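Local coordinates for protein exonuclease (Laribacter hongkongensis, PDB 3SYY) that probably digests double-stranded DNA from its 5' ends with strict 5'-to-3' polarity, as a magnesium-binding alkaline exonuclease, at residues E112-N117 with P132-Q137. Sequence-based numbering, arbitrary orientation.
Sequences EIKCPN and PEYIKQ. With MG (magnesium ion), chain B.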
ATOM      1  N   GLU A 112      13.428 -17.998 -19.559  1.00 27.61           N
ATOM      2  CA  GLU A 112      12.977 -16.878 -18.673  1.00 27.42           C
ATOM      3  C   GLU A 112      12.318 -17.614 -17.502  1.00 26.65           C
ATOM      4  O   GLU A 112      11.444 -18.460 -17.725  1.00 26.69           O
ATOM      5  CB  GLU A 112      11.922 -16.012 -19.379  1.00 26.36           C
ATOM      6  CG  GLU A 112      11.204 -14.998 -18.369  1.00 28.58           C
ATOM      7  CD  GLU A 112      12.211 -14.042 -17.713  1.00 27.80           C
ATOM      8  OE1 GLU A 112      13.278 -13.777 -18.336  1.00 27.75           O
ATOM      9  OE2 GLU A 112      11.980 -13.559 -16.530  1.00 29.68           O
ATOM     10  N   ILE A 113      12.791 -17.331 -16.296  1.00 25.65           N
ATOM     11  CA  ILE A 113      12.343 -17.995 -15.073  1.00 25.24           C
ATOM     12  C   ILE A 113      11.452 -17.073 -14.209  1.00 26.06           C
ATOM     13  O   ILE A 113      11.820 -15.912 -13.929  1.00 24.50           O
ATOM     14  CB  ILE A 113      13.573 -18.372 -14.248  1.00 25.10           C
ATOM     15  CG1 ILE A 113      14.430 -19.437 -14.999  1.00 25.78           C
ATOM     16  CG2 ILE A 113      13.175 -18.900 -12.820  1.00 26.23           C
ATOM     17  CD1 ILE A 113      15.779 -19.654 -14.349  1.00 25.64           C
ATOM     18  N   LYS A 114      10.311 -17.604 -13.755  1.00 25.76           N
ATOM     19  CA  LYS A 114       9.544 -16.930 -12.697  1.00 25.36           C
ATOM     20  C   LYS A 114       9.519 -17.810 -11.449  1.00 25.84           C
ATOM     21  O   LYS A 114       9.343 -19.069 -11.540  1.00 24.45           O
ATOM     22  CB  LYS A 114       8.116 -16.637 -13.172  1.00 23.50           C
ATOM     23  CG  LYS A 114       7.978 -15.915 -14.511  1.00 23.43           C
ATOM     24  CD  LYS A 114       8.783 -14.629 -14.578  1.00 25.53           C
ATOM     25  CE  LYS A 114       8.539 -13.871 -15.920  1.00 27.67           C
ATOM     26  NZ  LYS A 114       9.492 -12.658 -15.976  1.00 29.64           N
ATOM     27  N   CYS A 115       9.675 -17.176 -10.276  1.00 26.38           N
ATOM     28  CA  CYS A 115       9.482 -17.850  -8.997  1.00 25.49           C
ATOM     29  C   CYS A 115       8.499 -17.031  -8.153  1.00 26.17           C
ATOM     30  O   CYS A 115       8.929 -16.314  -7.246  1.00 25.76           O
ATOM     31  CB  CYS A 115      10.798 -17.952  -8.243  1.00 25.98           C
ATOM     32  SG  CYS A 115      12.054 -19.080  -9.117  1.00 29.11           S
ATOM     33  N   PRO A 116       7.207 -17.166  -8.440  1.00 25.25           N
ATOM     34  CA  PRO A 116       6.240 -16.282  -7.942  1.00 25.89           C
ATOM     35  C   PRO A 116       5.553 -16.829  -6.703  1.00 25.36           C
ATOM     36  O   PRO A 116       5.992 -17.849  -6.122  1.00 23.87           O
ATOM     37  CB  PRO A 116       5.265 -16.219  -9.112  1.00 25.79           C
ATOM     38  CG  PRO A 116       5.163 -17.742  -9.485  1.00 27.23           C
ATOM     39  CD  PRO A 116       6.636 -18.122  -9.415  1.00 25.84           C
ATOM     40  N   ASN A 117       4.454 -16.164  -6.320  1.00 26.06           N
ATOM     41  CA  ASN A 117       3.618 -16.665  -5.227  1.00 26.58           C
ATOM     42  C   ASN A 117       3.025 -17.998  -5.655  1.00 25.86           C
ATOM     43  O   ASN A 117       2.829 -18.253  -6.830  1.00 26.64           O
ATOM     44  CB  ASN A 117       2.465 -15.699  -4.940  1.00 27.56           C
ATOM     45  CG  ASN A 117       2.905 -14.502  -4.111  1.00 33.77           C
ATOM     46  OD1 ASN A 117       3.988 -14.502  -3.490  1.00 36.39           O
ATOM     47  ND2 ASN A 117       2.067 -13.455  -4.101  1.00 41.46           N
ATOM     48  N   PRO A 132       0.196 -12.406 -20.795  1.00 35.58           N
ATOM     49  CA  PRO A 132       0.610 -11.632 -21.985  1.00 35.13           C
ATOM     50  C   PRO A 132       1.835 -10.713 -21.786  1.00 34.22           C
ATOM     51  O   PRO A 132       2.604 -10.540 -22.733  1.00 33.66           O
ATOM     52  CB  PRO A 132      -0.639 -10.780 -22.328  1.00 35.62           C
ATOM     53  CG  PRO A 132      -1.799 -11.606 -21.778  1.00 36.44           C
ATOM     54  CD  PRO A 132      -1.236 -12.183 -20.474  1.00 35.11           C
ATOM     55  N   GLU A 133       1.996 -10.088 -20.619  1.00 33.23           N
ATOM     56  CA  GLU A 133       3.167  -9.226 -20.387  1.00 33.16           C
ATOM     57  C   GLU A 133       4.473 -10.017 -20.507  1.00 31.97           C
ATOM     58  O   GLU A 133       5.521  -9.448 -20.914  1.00 30.66           O
ATOM     59  CB  GLU A 133       3.116  -8.574 -19.006  1.00 34.24           C
ATOM     60  CG  GLU A 133       3.050  -9.607 -17.884  1.00 38.82           C
ATOM     61  CD  GLU A 133       2.061  -9.242 -16.802  1.00 48.49           C
ATOM     62  OE1 GLU A 133       0.838  -9.385 -17.071  1.00 50.79           O
ATOM     63  OE2 GLU A 133       2.518  -8.822 -15.702  1.00 51.93           O
ATOM     64  N   TYR A 134       4.427 -11.319 -20.156  1.00 28.61           N
ATOM     65  CA  TYR A 134       5.636 -12.123 -20.241  1.00 27.12           C
ATOM     66  C   TYR A 134       5.873 -12.633 -21.646  1.00 26.52           C
ATOM     67  O   TYR A 134       7.027 -12.841 -22.014  1.00 26.06           O
ATOM     68  CB  TYR A 134       5.647 -13.306 -19.235  1.00 26.53           C
ATOM     69  CG  TYR A 134       5.579 -12.886 -17.795  1.00 26.68           C
ATOM     70  CD1 TYR A 134       6.168 -11.701 -17.353  1.00 26.89           C
ATOM     71  CD2 TYR A 134       4.895 -13.665 -16.881  1.00 28.49           C
ATOM     72  CE1 TYR A 134       6.095 -11.314 -15.999  1.00 30.21           C
ATOM     73  CE2 TYR A 134       4.803 -13.319 -15.548  1.00 29.96           C
ATOM     74  CZ  TYR A 134       5.407 -12.124 -15.115  1.00 30.90           C
ATOM     75  OH  TYR A 134       5.309 -11.824 -13.795  1.00 28.61           O
ATOM     76  N   ILE A 135       4.800 -12.838 -22.421  1.00 27.48           N
ATOM     77  CA  ILE A 135       4.963 -13.077 -23.871  1.00 29.01           C
ATOM     78  C   ILE A 135       5.732 -11.861 -24.500  1.00 29.01           C
ATOM     79  O   ILE A 135       6.677 -12.023 -25.273  1.00 29.33           O
ATOM     80  CB  ILE A 135       3.579 -13.336 -24.565  1.00 29.38           C
ATOM     81  CG1 ILE A 135       2.864 -14.594 -23.995  1.00 30.76           C
ATOM     82  CG2 ILE A 135       3.681 -13.428 -26.115  1.00 29.82           C
ATOM     83  CD1 ILE A 135       3.666 -15.905 -24.160  1.00 32.61           C
ATOM     84  N   LYS A 136       5.332 -10.642 -24.143  1.00 28.91           N
ATOM     85  CA  LYS A 136       6.029  -9.462 -24.663  1.00 29.09           C
ATOM     86  C   LYS A 136       7.479  -9.423 -24.228  1.00 27.60           C
ATOM     87  O   LYS A 136       8.344  -9.159 -25.035  1.00 27.98           O
ATOM     88  CB  LYS A 136       5.314  -8.174 -24.281  1.00 29.70           C
ATOM     89  CG  LYS A 136       3.942  -8.061 -25.015  1.00 33.43           C
ATOM     90  CD  LYS A 136       3.186  -6.840 -24.607  1.00 38.39           C
ATOM     91  CE  LYS A 136       1.942  -6.702 -25.498  1.00 39.38           C
ATOM     92  NZ  LYS A 136       0.882  -7.641 -24.968  1.00 45.72           N
ATOM     93  N   GLN A 137       7.739  -9.757 -22.977  1.00 25.68           N
ATOM     94  CA  GLN A 137       9.095  -9.804 -22.455  1.00 26.19           C
ATOM     95  C   GLN A 137       9.950 -10.801 -23.264  1.00 26.79           C
ATOM     96  O   GLN A 137      11.059 -10.513 -23.684  1.00 25.29           O
ATOM     97  CB  GLN A 137       9.050 -10.241 -20.999  1.00 25.41           C
ATOM     98  CG  GLN A 137      10.430 -10.374 -20.409  1.00 25.30           C
ATOM     99  CD  GLN A 137      10.403 -10.889 -18.987  1.00 27.41           C
ATOM    100  OE1 GLN A 137       9.395 -11.424 -18.514  1.00 29.30           O
ATOM    101  NE2 GLN A 137      11.497 -10.684 -18.280  1.00 26.46           N
TER
HETATM  102 MG    MG B 400      13.074 -13.921 -14.527  1.00 29.54          MG
HETATM  103  O   HOH W   1      11.591 -12.418 -13.503  1.00 38.75           O
HETATM  104  O   HOH W   2      14.956 -13.112 -13.559  1.00 39.74           O
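Lys114 lays its CE over the centre of the Tyr134 ring, a CH-pi contact with CE 3.4 Å from the centroid of that ring. The ammonium beyond it adds a cation-pi interaction, Lys114 NZ lying 4.0 Å from the centroid of the Tyr134 ring. Lysine suits the place because its CE methylene rests on the broad aromatic face while NZ goes on to nearby oxygens.

Hydrogen bonds then fix the ammonium. Lys114 NZ donates to Gln137 OE1 at 2.8 Å. The bond lies in the amide plane, on a lone pair of OE1; glutamine's extended side chain carries this neutral acceptor from helix to strand. A salt bridge of 2.7 Å joins Lys114 NZ to Glu112 OE2 from above the carboxylate plane.

Glu112 and Lys114 form the E-x-K part of the PD-(D/E)XK nuclease motif, on strand 109-114 with helix 132-145 alongside.

With CG anti to its backbone N (chi1 168°) and a bend at chi2, Glu112 brings OE2 to 2.3 Å from one of two magnesium ions, which also takes Ile113 O, two waters and Asp102; its carboxylate thus serves metal and ammonium alike. Glu112 also serves the second magnesium site, with Ser100. One of those waters accepts a 3.3 Å hydrogen bond from Lys114 NZ.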